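PDB 6R5T: periplasmic beta-glucosidase from Pseudomonas aeruginosa, which probably hydrolyses terminal, non-reducing beta-D-glucosyl residues of beta-D-glucosides, releasing beta-D-glucose. Local coordinates for residues I20-L25 against D316-K321; K249-S254 against V283-N288. The protein carries 1 engineered substitution. One frame throughout, in Å; residues are numbered along the deposited sequence.

Contact 1: I20-L25 against D316-K321; sequences IGQLRL and DVLAAK
Gln22, of segment 20-25, and Lys321, on helix 307-323, meet tip to tip: NZ of Lys321 donates to OE1 of Gln22 at 2.7 Å, in the carbonyl plane and on a lone pair (C=O...N angle 128°). The two chains reach this point differently. Lys321 is extended from CG to NZ, whereas Gln22 bends at its second torsion (chi2 -61°), and the third then directs OE1 to the other helix. There OE1 also rests on methyl groups, with CD2 of Leu318 at 3.7 Å and CG1 of Val317 at 3.6 Å. Both methyls of Val317 face the outer end of the Gln22 backbone carbonyl, whose O stands 3.5 Å from CG1 and 3.6 Å from CG2. CG2 additionally touches CD2 of Leu23, a looser apolar contact at 4.0 Å.

The buried ammonium does not depend on Gln22 alone: NZ is also hydrogen-bonded to the carbonyls of Gly47 and Pro73, so three oxygens from separate parts of the chain grip it and fix the end of Lys321. Ile72 packs on the side chain of Gln22. Leu318 leans on Met11 of helix 2-12, Leu23 meets Leu296 of helix 291-301, and Val317 reaches Leu251 of strand 251-253. The contact thus joins the turn leading into the first barrel strand, 24-26, to helix 307-323.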
loop_
_atom_site.group_PDB
_atom_site.type_symbol
_atom_site.label_atom_id
_atom_site.label_comp_id
_atom_site.label_asym_id
_atom_site.label_seq_id
_atom_site.Cartn_x
_atom_site.Cartn_y
_atom_site.Cartn_z
ATOM N N ILE A 20 -24.472 30.544 16.208
ATOM C CA ILE A 20 -23.982 29.991 14.919
ATOM C C ILE A 20 -22.845 30.856 14.382
ATOM O O ILE A 20 -21.877 30.273 13.804
ATOM C CB ILE A 20 -25.143 29.862 13.938
ATOM C CG1 ILE A 20 -26.118 28.803 14.455
ATOM C CG2 ILE A 20 -24.604 29.575 12.530
ATOM C CD1 ILE A 20 -27.460 28.801 13.752
ATOM N N GLY A 21 -22.873 32.178 14.591
ATOM C CA GLY A 21 -21.755 33.037 14.153
ATOM C C GLY A 21 -20.426 32.609 14.765
ATOM O O GLY A 21 -19.384 32.733 14.134
ATOM N N GLN A 22 -20.444 32.150 15.997
ATOM C CA GLN A 22 -19.228 31.709 16.719
ATOM C C GLN A 22 -18.564 30.531 16.004
ATOM O O GLN A 22 -17.332 30.374 16.180
ATOM C CB GLN A 22 -19.529 31.334 18.151
ATOM C CG GLN A 22 -19.830 32.604 18.982
ATOM C CD GLN A 22 -18.646 33.529 18.989
ATOM O OE1 GLN A 22 -17.574 33.146 19.475
ATOM N NE2 GLN A 22 -18.801 34.719 18.415
ATOM N N LEU A 23 -19.323 29.787 15.217
ATOM C CA LEU A 23 -18.807 28.530 14.614
ATOM C C LEU A 23 -18.104 28.839 13.297
ATOM O O LEU A 23 -17.536 27.902 12.691
ATOM C CB LEU A 23 -19.954 27.546 14.412
ATOM C CG LEU A 23 -20.864 27.330 15.629
ATOM C CD1 LEU A 23 -21.884 26.282 15.303
ATOM C CD2 LEU A 23 -20.061 26.986 16.888
ATOM N N ARG A 24 -18.092 30.089 12.865
ATOM C CA ARG A 24 -17.600 30.431 11.523
ATOM C C ARG A 24 -16.146 30.848 11.597
ATOM O O ARG A 24 -15.821 31.828 12.295
ATOM C CB ARG A 24 -18.448 31.557 10.956
ATOM C CG ARG A 24 -18.133 31.857 9.519
ATOM C CD ARG A 24 -19.155 32.818 8.971
ATOM N NE ARG A 24 -18.851 33.227 7.621
ATOM C CZ ARG A 24 -18.968 34.457 7.143
ATOM N NH1 ARG A 24 -19.381 35.428 7.931
ATOM N NH2 ARG A 24 -18.664 34.722 5.881
ATOM N N LEU A 25 -15.279 30.076 10.913
ATOM C CA LEU A 25 -13.834 30.345 10.833
ATOM C C LEU A 25 -13.504 30.673 9.383
ATOM O O LEU A 25 -13.748 29.835 8.520
ATOM C CB LEU A 25 -13.109 29.091 11.297
ATOM C CG LEU A 25 -11.618 29.034 11.030
ATOM C CD1 LEU A 25 -10.909 30.136 11.765
ATOM C CD2 LEU A 25 -11.068 27.658 11.477
ATOM N N ASP A 316 -17.933 25.171 23.001
ATOM C CA ASP A 316 -16.521 24.821 22.779
ATOM C C ASP A 316 -15.762 26.029 22.239
ATOM O O ASP A 316 -14.595 26.235 22.642
ATOM C CB ASP A 316 -16.421 23.584 21.882
ATOM C CG ASP A 316 -16.885 22.282 22.497
ATOM O OD1 ASP A 316 -17.114 22.267 23.721
ATOM O OD2 ASP A 316 -17.049 21.293 21.717
ATOM N N VAL A 317 -16.365 26.824 21.344
ATOM C CA VAL A 317 -15.665 28.017 20.833
ATOM C C VAL A 317 -15.440 29.004 21.993
ATOM O O VAL A 317 -14.332 29.546 22.132
ATOM C CB VAL A 317 -16.449 28.649 19.679
ATOM C CG1 VAL A 317 -15.824 29.978 19.283
ATOM C CG2 VAL A 317 -16.485 27.683 18.485
ATOM N N LEU A 318 -16.492 29.254 22.782
ATOM C CA LEU A 318 -16.411 30.254 23.861
ATOM C C LEU A 318 -15.398 29.794 24.894
ATOM O O LEU A 318 -14.631 30.630 25.389
ATOM C CB LEU A 318 -17.810 30.441 24.475
ATOM C CG LEU A 318 -18.865 31.044 23.547
ATOM C CD1 LEU A 318 -20.169 31.169 24.322
ATOM C CD2 LEU A 318 -18.442 32.372 22.957
ATOM N N ALA A 319 -15.350 28.515 25.159
ATOM C CA ALA A 319 -14.414 27.986 26.173
ATOM C C ALA A 319 -12.973 28.153 25.672
ATOM O O ALA A 319 -12.106 28.446 26.466
ATOM C CB ALA A 319 -14.720 26.561 26.488
ATOM N N ALA A 320 -12.711 27.983 24.383
ATOM C CA ALA A 320 -11.358 28.215 23.848
ATOM C C ALA A 320 -10.966 29.680 24.017
ATOM O O ALA A 320 -9.833 29.989 24.433
ATOM C CB ALA A 320 -11.283 27.801 22.407
ATOM N N LYS A 321 -11.881 30.588 23.714
ATOM C CA LYS A 321 -11.581 32.027 23.852
ATOM C C LYS A 321 -11.341 32.371 25.326
ATOM O O LYS A 321 -10.470 33.210 25.590
ATOM C CB LYS A 321 -12.753 32.786 23.281
ATOM C CG LYS A 321 -12.872 32.629 21.776
ATOM C CD LYS A 321 -14.044 33.370 21.155
ATOM C CE LYS A 321 -14.022 33.257 19.652
ATOM N NZ LYS A 321 -15.042 34.093 18.987
#

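Contact 2: K249-S254 against V283-N288; sequences KGLTIS and VDMNMN
Two hydroxyls in the crowded position between backbone N and carbonyl carbon, on Thr252 (chi1 56°) and Ser254 (chi1 87°), are turned to the backbone of the neighbouring segment. Thr252 OG1 receives Asp284 N at 2.9 Å and is itself hydrogen-bonded to the carbonyl of Gly282. Two residues on, Ser254 OG takes the N-H of Met287 at 2.9 Å, almost straight, so a serine side chain does the work of a strand carbonyl.

Between them lies the parallel pairing proper, a single bridge of Ile253 with Met285. Met285 N gives its bond to Thr252 O at 3.0 Å, and Ser254 N gives its own to Met285 O at 2.8 Å; each donor lies nearly along the C=O axis. Asp284 adds a side-chain rung: with CG beside its backbone N, it brings OD2 to Thr252 N at 3.1 Å, the N-H arriving straight (173°) but from above the carboxylate plane. OD1 pairs with Arg312.

Apolar contacts flank the rungs. Leu251 CD1 covers CB of Asp284 at 3.7 Å and its CD2 meets the Met285 sulfur, while Val283 CG1 touches Ser254 CB. Met287 passes Ser254 O, a buried oxygen without a partner in the model, and its end leads away to the bound sugar.

Strands 251-253 and 286-287, joined through helix 271-281, pair as neighbouring parallel strands of the TIM-barrel-like domain of glycoside hydrolase family 3, here closing its ring beside the glycan pocket.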
loop_
_atom_site.group_PDB
_atom_site.type_symbol
_atom_site.label_atom_id
_atom_site.label_comp_id
_atom_site.label_asym_id
_atom_site.label_seq_id
_atom_site.Cartn_x
_atom_site.Cartn_y
_atom_site.Cartn_z
ATOM N N LYS A 249 -12.123 17.888 26.047
ATOM C CA LYS A 249 -13.094 18.947 26.448
ATOM C C LYS A 249 -12.980 20.196 25.578
ATOM O O LYS A 249 -13.607 21.211 25.909
ATOM C CB LYS A 249 -12.843 19.360 27.896
ATOM C CG LYS A 249 -12.865 18.211 28.875
ATOM C CD LYS A 249 -14.203 17.560 28.940
ATOM C CE LYS A 249 -14.861 17.735 30.299
ATOM N NZ LYS A 249 -16.323 17.487 30.234
ATOM N N GLY A 250 -12.176 20.178 24.512
ATOM C CA GLY A 250 -11.834 21.356 23.733
ATOM C C GLY A 250 -12.650 21.459 22.460
ATOM O O GLY A 250 -13.815 20.970 22.383
ATOM N N LEU A 251 -12.073 22.141 21.490
ATOM C CA LEU A 251 -12.727 22.598 20.268
ATOM C C LEU A 251 -12.349 21.678 19.089
ATOM O O LEU A 251 -11.119 21.465 18.848
ATOM C CB LEU A 251 -12.251 24.019 20.001
ATOM C CG LEU A 251 -12.795 24.678 18.751
ATOM C CD1 LEU A 251 -14.299 24.822 18.849
ATOM C CD2 LEU A 251 -12.125 26.030 18.529
ATOM N N THR A 252 -13.326 21.183 18.354
ATOM C CA THR A 252 -13.032 20.506 17.067
ATOM C C THR A 252 -13.195 21.481 15.910
ATOM O O THR A 252 -14.222 22.215 15.815
ATOM C CB THR A 252 -13.875 19.253 16.914
ATOM O OG1 THR A 252 -15.251 19.626 17.048
ATOM C CG2 THR A 252 -13.548 18.202 17.956
ATOM N N ILE A 253 -12.263 21.480 14.981
ATOM C CA ILE A 253 -12.262 22.402 13.844
ATOM C C ILE A 253 -12.238 21.555 12.582
ATOM O O ILE A 253 -11.356 20.700 12.468
ATOM C CB ILE A 253 -11.056 23.346 13.893
ATOM C CG1 ILE A 253 -10.974 24.049 15.241
ATOM C CG2 ILE A 253 -11.074 24.284 12.706
ATOM C CD1 ILE A 253 -9.787 24.965 15.399
ATOM N N SER A 254 -13.136 21.841 11.650
ATOM C CA SER A 254 -13.110 21.190 10.330
ATOM C C SER A 254 -11.875 21.654 9.574
ATOM O O SER A 254 -11.274 22.720 9.803
ATOM C CB SER A 254 -14.347 21.477 9.542
ATOM O OG SER A 254 -14.168 22.680 8.822
ATOM N N VAL A 283 -18.233 18.017 14.739
ATOM C CA VAL A 283 -17.396 19.134 14.230
ATOM C C VAL A 283 -17.978 20.453 14.756
ATOM O O VAL A 283 -19.165 20.709 14.478
ATOM C CB VAL A 283 -17.342 19.127 12.709
ATOM C CG1 VAL A 283 -16.608 20.342 12.211
ATOM C CG2 VAL A 283 -16.701 17.854 12.184
ATOM N N ASP A 284 -17.207 21.193 15.530
ATOM C CA ASP A 284 -17.718 22.439 16.175
ATOM C C ASP A 284 -17.599 23.627 15.237
ATOM O O ASP A 284 -18.559 24.429 15.119
ATOM C CB ASP A 284 -16.969 22.750 17.463
ATOM C CG ASP A 284 -17.130 21.730 18.560
ATOM O OD1 ASP A 284 -18.172 20.955 18.587
ATOM O OD2 ASP A 284 -16.239 21.694 19.404
ATOM N N MET A 285 -16.458 23.782 14.597
ATOM C CA MET A 285 -16.164 25.028 13.880
ATOM C C MET A 285 -15.935 24.673 12.414
ATOM O O MET A 285 -15.257 23.640 12.064
ATOM C CB MET A 285 -14.994 25.737 14.567
ATOM C CG MET A 285 -14.410 26.848 13.816
ATOM S SD MET A 285 -13.385 27.809 15.020
ATOM C CE MET A 285 -14.505 29.183 15.353
ATOM N N ASN A 286 -16.551 25.460 11.557
ATOM C CA ASN A 286 -16.630 25.256 10.094
ATOM C C ASN A 286 -15.651 26.182 9.390
ATOM O O ASN A 286 -15.849 27.418 9.395
ATOM C CB ASN A 286 -18.086 25.500 9.713
ATOM C CG ASN A 286 -18.441 25.504 8.247
ATOM O OD1 ASN A 286 -19.353 26.277 7.875
ATOM N ND2 ASN A 286 -17.806 24.639 7.458
ATOM N N MET A 287 -14.623 25.594 8.788
ATOM C CA MET A 287 -13.559 26.365 8.094
ATOM C C MET A 287 -13.972 26.671 6.662
ATOM O O MET A 287 -14.148 25.746 5.821
ATOM C CB MET A 287 -12.215 25.632 8.180
ATOM C CG MET A 287 -11.044 26.388 7.659
ATOM S SD MET A 287 -9.542 25.363 8.000
ATOM C CE MET A 287 -8.318 26.601 8.398
ATOM N N ASN A 288 -14.090 27.963 6.398
ATOM C CA ASN A 288 -14.161 28.680 5.111
ATOM C C ASN A 288 -15.434 28.451 4.291
ATOM O O ASN A 288 -15.806 29.399 3.634
ATOM C CB ASN A 288 -12.874 28.478 4.322
ATOM C CG ASN A 288 -12.353 29.817 3.834
ATOM O OD1 ASN A 288 -12.239 30.825 4.567
ATOM N ND2 ASN A 288 -12.147 29.851 2.535
#

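Overall arrangement
Contacts 1 and 2 lie about 8 Å apart, centre to centre, in one barrel domain. Strand 286-287 runs between 24-26 and 251-253, and Asn288 N lies 2.9 Å from Leu25 O, a probable hydrogen bond. Helix 307-323, which supplies one side of contact 1, also packs on contact 2: Val317 touches Leu251 and Met285. On that side Asp316 OD2 and Asp284 OD2 are only 2.5 Å apart, a closeness consistent with a shared proton, near Arg243. Contact 1 is remote from the glycan site, whereas contact 2 reaches it, the Met287 side chain lying about 4 Å from the bound glucose and galactose. Ser254 is followed directly by the pocket residues Asn255, which is engineered, and His256.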